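PDB 7BIP: luciferase-like monooxygenase from Streptomyces bottropensis, which probably catalyses an oxygenation step in rishirilide biosynthesis, as a monooxygenase of the bacterial luciferase family. Local coordinates for residues R202-R213 / R313-I321. Numbering follows the deposited sequence.
Sequences REQVQKTLSLYR and RGWFGDFTI
The carbonyl oxygen of Phe316 is gripped by both terminal nitrogens of Arg213. NH2 of Arg213 lies 2.8 Å from Phe316 O, in the carbonyl plane, and NH1 of Arg213 lies 3.0 Å from the same oxygen, above that plane. The Arg213 chain runs extended from CG to NE and meets the oxygen end-on. A water joins Arg213 NH2 to Asp318 O. Two turns earlier on helix 202-218, Gln206 NE2 donates an almost straight bond (174°) to Trp315 O at 2.9 Å. Between these bonds Val205 CG1 sits over one face of the Phe316 ring, Gln206 CG meets the ring edge, and Leu209 CD1 touches Phe316 CB at 3.7 Å. Met230 and Tyr232 of strand 228-236 also touch the Phe316 side chain. Arg202 crosses one face of the Trp315 indole. CG stands anti to the backbone N (chi1 -180°) and the chain then bends, which lays CD over the five-membered ring, a CH-pi contact; the guanidinium makes an off-centre cation-pi contact with the six-membered ring. With an alanine at Trp315, Arg202 would probably lose both contacts and turn more freely. Two TIM-barrel helices, far apart in sequence, thus meet where helix 302-316 ends, and the charge of Arg213 probably suits that helix's negative end.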
loop_
_atom_site.group_PDB
_atom_site.type_symbol
_atom_site.label_atom_id
_atom_site.label_comp_id
_atom_site.label_asym_id
_atom_site.label_seq_id
_atom_site.Cartn_x
_atom_site.Cartn_y
_atom_site.Cartn_z
ATOM N N ARG A 202 -17.953 19.801 -24.190
ATOM C CA ARG A 202 -19.191 19.240 -23.656
ATOM C C ARG A 202 -19.798 18.208 -24.601
ATOM O O ARG A 202 -20.150 17.096 -24.191
ATOM C CB ARG A 202 -20.184 20.373 -23.392
ATOM C CG ARG A 202 -21.511 19.928 -22.825
ATOM C CD ARG A 202 -22.656 20.660 -23.501
ATOM N NE ARG A 202 -22.791 22.025 -23.006
ATOM C CZ ARG A 202 -23.148 23.067 -23.749
ATOM N NH1 ARG A 202 -23.428 22.906 -25.037
ATOM N NH2 ARG A 202 -23.240 24.273 -23.202
ATOM N N GLU A 203 -19.924 18.563 -25.880
ATOM C CA GLU A 203 -20.555 17.666 -26.839
ATOM C C GLU A 203 -19.737 16.401 -27.053
ATOM O O GLU A 203 -20.297 15.355 -27.398
ATOM C CB GLU A 203 -20.781 18.393 -28.164
ATOM C CG GLU A 203 -21.462 19.746 -28.005
ATOM C CD GLU A 203 -20.482 20.869 -27.699
ATOM O OE1 GLU A 203 -20.903 22.046 -27.704
ATOM O OE2 GLU A 203 -19.290 20.576 -27.454
ATOM N N GLN A 204 -18.420 16.463 -26.843
ATOM C CA GLN A 204 -17.599 15.263 -26.984
ATOM C C GLN A 204 -17.839 14.293 -25.834
ATOM O O GLN A 204 -17.959 13.082 -26.048
ATOM C CB GLN A 204 -16.119 15.632 -27.074
ATOM C CG GLN A 204 -15.249 14.464 -27.513
ATOM C CD GLN A 204 -13.861 14.497 -26.905
ATOM O OE1 GLN A 204 -13.370 15.551 -26.506
ATOM N NE2 GLN A 204 -13.225 13.334 -26.824
ATOM N N VAL A 205 -17.910 14.806 -24.602
ATOM C CA VAL A 205 -18.214 13.944 -23.463
ATOM C C VAL A 205 -19.595 13.321 -23.627
ATOM O O VAL A 205 -19.809 12.146 -23.303
ATOM C CB VAL A 205 -18.097 14.738 -22.147
ATOM C CG1 VAL A 205 -18.506 13.870 -20.959
ATOM C CG2 VAL A 205 -16.673 15.244 -21.964
ATOM N N GLN A 206 -20.549 14.093 -24.151
ATOM C CA GLN A 206 -21.898 13.573 -24.357
ATOM C C GLN A 206 -21.904 12.427 -25.357
ATOM O O GLN A 206 -22.608 11.430 -25.164
ATOM C CB GLN A 206 -22.828 14.688 -24.835
ATOM C CG GLN A 206 -23.277 15.622 -23.736
ATOM C CD GLN A 206 -24.193 16.706 -24.245
ATOM O OE1 GLN A 206 -23.885 17.378 -25.228
ATOM N NE2 GLN A 206 -25.335 16.875 -23.589
ATOM N N LYS A 207 -21.141 12.559 -26.441
ATOM C CA LYS A 207 -21.155 11.509 -27.455
ATOM C C LYS A 207 -20.432 10.265 -26.959
ATOM O O LYS A 207 -20.829 9.140 -27.281
ATOM C CB LYS A 207 -20.548 12.019 -28.760
ATOM C CG LYS A 207 -21.483 12.935 -29.554
ATOM C CD LYS A 207 -22.903 12.364 -29.642
ATOM C CE LYS A 207 -23.933 13.318 -29.036
ATOM N NZ LYS A 207 -25.246 12.652 -28.793
ATOM N N THR A 208 -19.376 10.445 -26.160
ATOM C CA THR A 208 -18.738 9.305 -25.509
ATOM C C THR A 208 -19.715 8.596 -24.580
ATOM O O THR A 208 -19.779 7.364 -24.556
ATOM C CB THR A 208 -17.503 9.765 -24.733
ATOM O OG1 THR A 208 -16.568 10.365 -25.633
ATOM C CG2 THR A 208 -16.836 8.590 -24.044
ATOM N N LEU A 209 -20.490 9.362 -23.807
ATOM C CA LEU A 209 -21.482 8.745 -22.930
ATOM C C LEU A 209 -22.543 8.012 -23.737
ATOM O O LEU A 209 -22.991 6.925 -23.349
ATOM C CB LEU A 209 -22.123 9.807 -22.033
ATOM C CG LEU A 209 -21.239 10.249 -20.858
ATOM C CD1 LEU A 209 -21.711 11.585 -20.286
ATOM C CD2 LEU A 209 -21.236 9.187 -19.783
ATOM N N SER A 210 -22.958 8.594 -24.863
ATOM C CA SER A 210 -23.947 7.940 -25.716
ATOM C C SER A 210 -23.404 6.633 -26.280
ATOM O O SER A 210 -24.088 5.604 -26.258
ATOM C CB SER A 210 -24.373 8.881 -26.840
ATOM O OG SER A 210 -25.471 8.338 -27.554
ATOM N N LEU A 211 -22.169 6.654 -26.789
ATOM C CA LEU A 211 -21.549 5.422 -27.269
ATOM C C LEU A 211 -21.415 4.396 -26.151
ATOM O O LEU A 211 -21.628 3.198 -26.370
ATOM C CB LEU A 211 -20.180 5.716 -27.876
ATOM C CG LEU A 211 -20.133 6.686 -29.053
ATOM C CD1 LEU A 211 -18.694 6.940 -29.455
ATOM C CD2 LEU A 211 -20.942 6.153 -30.224
ATOM N N TYR A 212 -21.051 4.849 -24.947
ATOM C CA TYR A 212 -20.909 3.930 -23.824
ATOM C C TYR A 212 -22.253 3.319 -23.453
ATOM O O TYR A 212 -22.375 2.095 -23.326
ATOM C CB TYR A 212 -20.288 4.657 -22.625
ATOM C CG TYR A 212 -20.244 3.835 -21.360
ATOM C CD1 TYR A 212 -19.315 2.806 -21.212
ATOM C CD2 TYR A 212 -21.128 4.081 -20.309
ATOM C CE1 TYR A 212 -19.269 2.054 -20.057
ATOM C CE2 TYR A 212 -21.097 3.326 -19.156
ATOM C CZ TYR A 212 -20.157 2.316 -19.030
ATOM O OH TYR A 212 -20.115 1.557 -17.887
ATOM N N ARG A 213 -23.279 4.158 -23.285
ATOM C CA ARG A 213 -24.589 3.641 -22.904
ATOM C C ARG A 213 -25.162 2.732 -23.986
ATOM O O ARG A 213 -25.807 1.722 -23.677
ATOM C CB ARG A 213 -25.533 4.804 -22.594
ATOM C CG ARG A 213 -25.273 5.460 -21.235
ATOM C CD ARG A 213 -25.855 6.870 -21.123
ATOM N NE ARG A 213 -25.794 7.379 -19.752
ATOM C CZ ARG A 213 -25.552 8.646 -19.427
ATOM N NH1 ARG A 213 -25.341 9.554 -20.376
ATOM N NH2 ARG A 213 -25.511 9.010 -18.151
ATOM N N ARG A 313 -25.623 17.936 -14.928
ATOM C CA ARG A 313 -26.584 16.840 -14.870
ATOM C C ARG A 313 -27.501 16.854 -16.089
ATOM O O ARG A 313 -27.844 15.798 -16.632
ATOM C CB ARG A 313 -27.386 16.933 -13.568
ATOM C CG ARG A 313 -28.247 15.719 -13.243
ATOM C CD ARG A 313 -29.071 15.959 -11.993
ATOM N NE ARG A 313 -29.877 14.793 -11.651
ATOM C CZ ARG A 313 -31.164 14.660 -11.960
ATOM N NH1 ARG A 313 -31.794 15.622 -12.624
ATOM N NH2 ARG A 313 -31.822 13.560 -11.614
ATOM N N GLY A 314 -27.893 18.044 -16.542
ATOM C CA GLY A 314 -28.710 18.136 -17.743
ATOM C C GLY A 314 -28.002 17.640 -18.988
ATOM O O GLY A 314 -28.635 17.059 -19.875
ATOM N N TRP A 315 -26.683 17.850 -19.074
ATOM C CA TRP A 315 -25.943 17.383 -20.244
ATOM C C TRP A 315 -25.656 15.889 -20.187
ATOM O O TRP A 315 -25.747 15.197 -21.207
ATOM C CB TRP A 315 -24.609 18.119 -20.378
ATOM C CG TRP A 315 -24.705 19.594 -20.501
ATOM C CD1 TRP A 315 -25.745 20.317 -21.008
ATOM C CD2 TRP A 315 -23.706 20.542 -20.109
ATOM N NE1 TRP A 315 -25.456 21.661 -20.952
ATOM C CE2 TRP A 315 -24.210 21.825 -20.400
ATOM C CE3 TRP A 315 -22.436 20.429 -19.530
ATOM C CZ2 TRP A 315 -23.484 22.990 -20.139
ATOM C CZ3 TRP A 315 -21.713 21.584 -19.276
ATOM C CH2 TRP A 315 -22.240 22.849 -19.578
ATOM N N PHE A 316 -25.265 15.384 -19.020
ATOM C CA PHE A 316 -24.663 14.065 -18.921
ATOM C C PHE A 316 -25.543 13.028 -18.253
ATOM O O PHE A 316 -25.249 11.835 -18.368
ATOM C CB PHE A 316 -23.338 14.140 -18.142
ATOM C CG PHE A 316 -22.318 15.061 -18.751
ATOM C CD1 PHE A 316 -22.319 15.332 -20.113
ATOM C CD2 PHE A 316 -21.339 15.650 -17.953
ATOM C CE1 PHE A 316 -21.376 16.187 -20.666
ATOM C CE2 PHE A 316 -20.402 16.501 -18.498
ATOM C CZ PHE A 316 -20.405 16.763 -19.850
ATOM N N GLY A 317 -26.597 13.434 -17.559
ATOM C CA GLY A 317 -27.345 12.500 -16.750
ATOM C C GLY A 317 -26.742 12.382 -15.365
ATOM O O GLY A 317 -25.874 13.163 -14.960
ATOM N N ASP A 318 -27.210 11.383 -14.624
ATOM C CA ASP A 318 -26.713 11.161 -13.270
ATOM C C ASP A 318 -25.432 10.334 -13.288
ATOM O O ASP A 318 -25.363 9.300 -13.959
ATOM C CB ASP A 318 -27.779 10.462 -12.432
ATOM C CG ASP A 318 -28.822 11.417 -11.922
ATOM O OD1 ASP A 318 -28.452 12.355 -11.188
ATOM O OD2 ASP A 318 -30.008 11.240 -12.266
ATOM N N PHE A 319 -24.417 10.780 -12.552
ATOM C CA PHE A 319 -23.148 10.053 -12.493
ATOM C C PHE A 319 -22.432 10.449 -11.203
ATOM O O PHE A 319 -23.006 11.123 -10.339
ATOM C CB PHE A 319 -22.307 10.308 -13.755
ATOM C CG PHE A 319 -21.836 11.737 -13.911
ATOM C CD1 PHE A 319 -20.540 12.092 -13.563
ATOM C CD2 PHE A 319 -22.680 12.715 -14.415
ATOM C CE1 PHE A 319 -20.101 13.399 -13.700
ATOM C CE2 PHE A 319 -22.242 14.027 -14.558
ATOM C CZ PHE A 319 -20.943 14.368 -14.198
ATOM N N THR A 320 -21.190 9.992 -11.056
ATOM C CA THR A 320 -20.390 10.193 -9.853
ATOM C C THR A 320 -19.311 11.238 -10.123
ATOM O O THR A 320 -18.466 11.047 -11.007
ATOM C CB THR A 320 -19.767 8.871 -9.410
ATOM O OG1 THR A 320 -20.814 7.928 -9.126
ATOM C CG2 THR A 320 -18.914 9.072 -8.171
ATOM N N ILE A 321 -19.337 12.336 -9.363
ATOM C CA ILE A 321 -18.340 13.399 -9.483
ATOM C C ILE A 321 -17.363 13.277 -8.324
ATOM O O ILE A 321 -17.783 13.096 -7.173
ATOM C CB ILE A 321 -18.996 14.790 -9.480
ATOM C CG1 ILE A 321 -19.626 15.097 -10.844
ATOM C CG2 ILE A 321 -17.958 15.871 -9.105
ATOM C CD1 ILE A 321 -20.410 16.416 -10.913
HETATM O O HOH W 1 -26.503 7.484 -15.445
#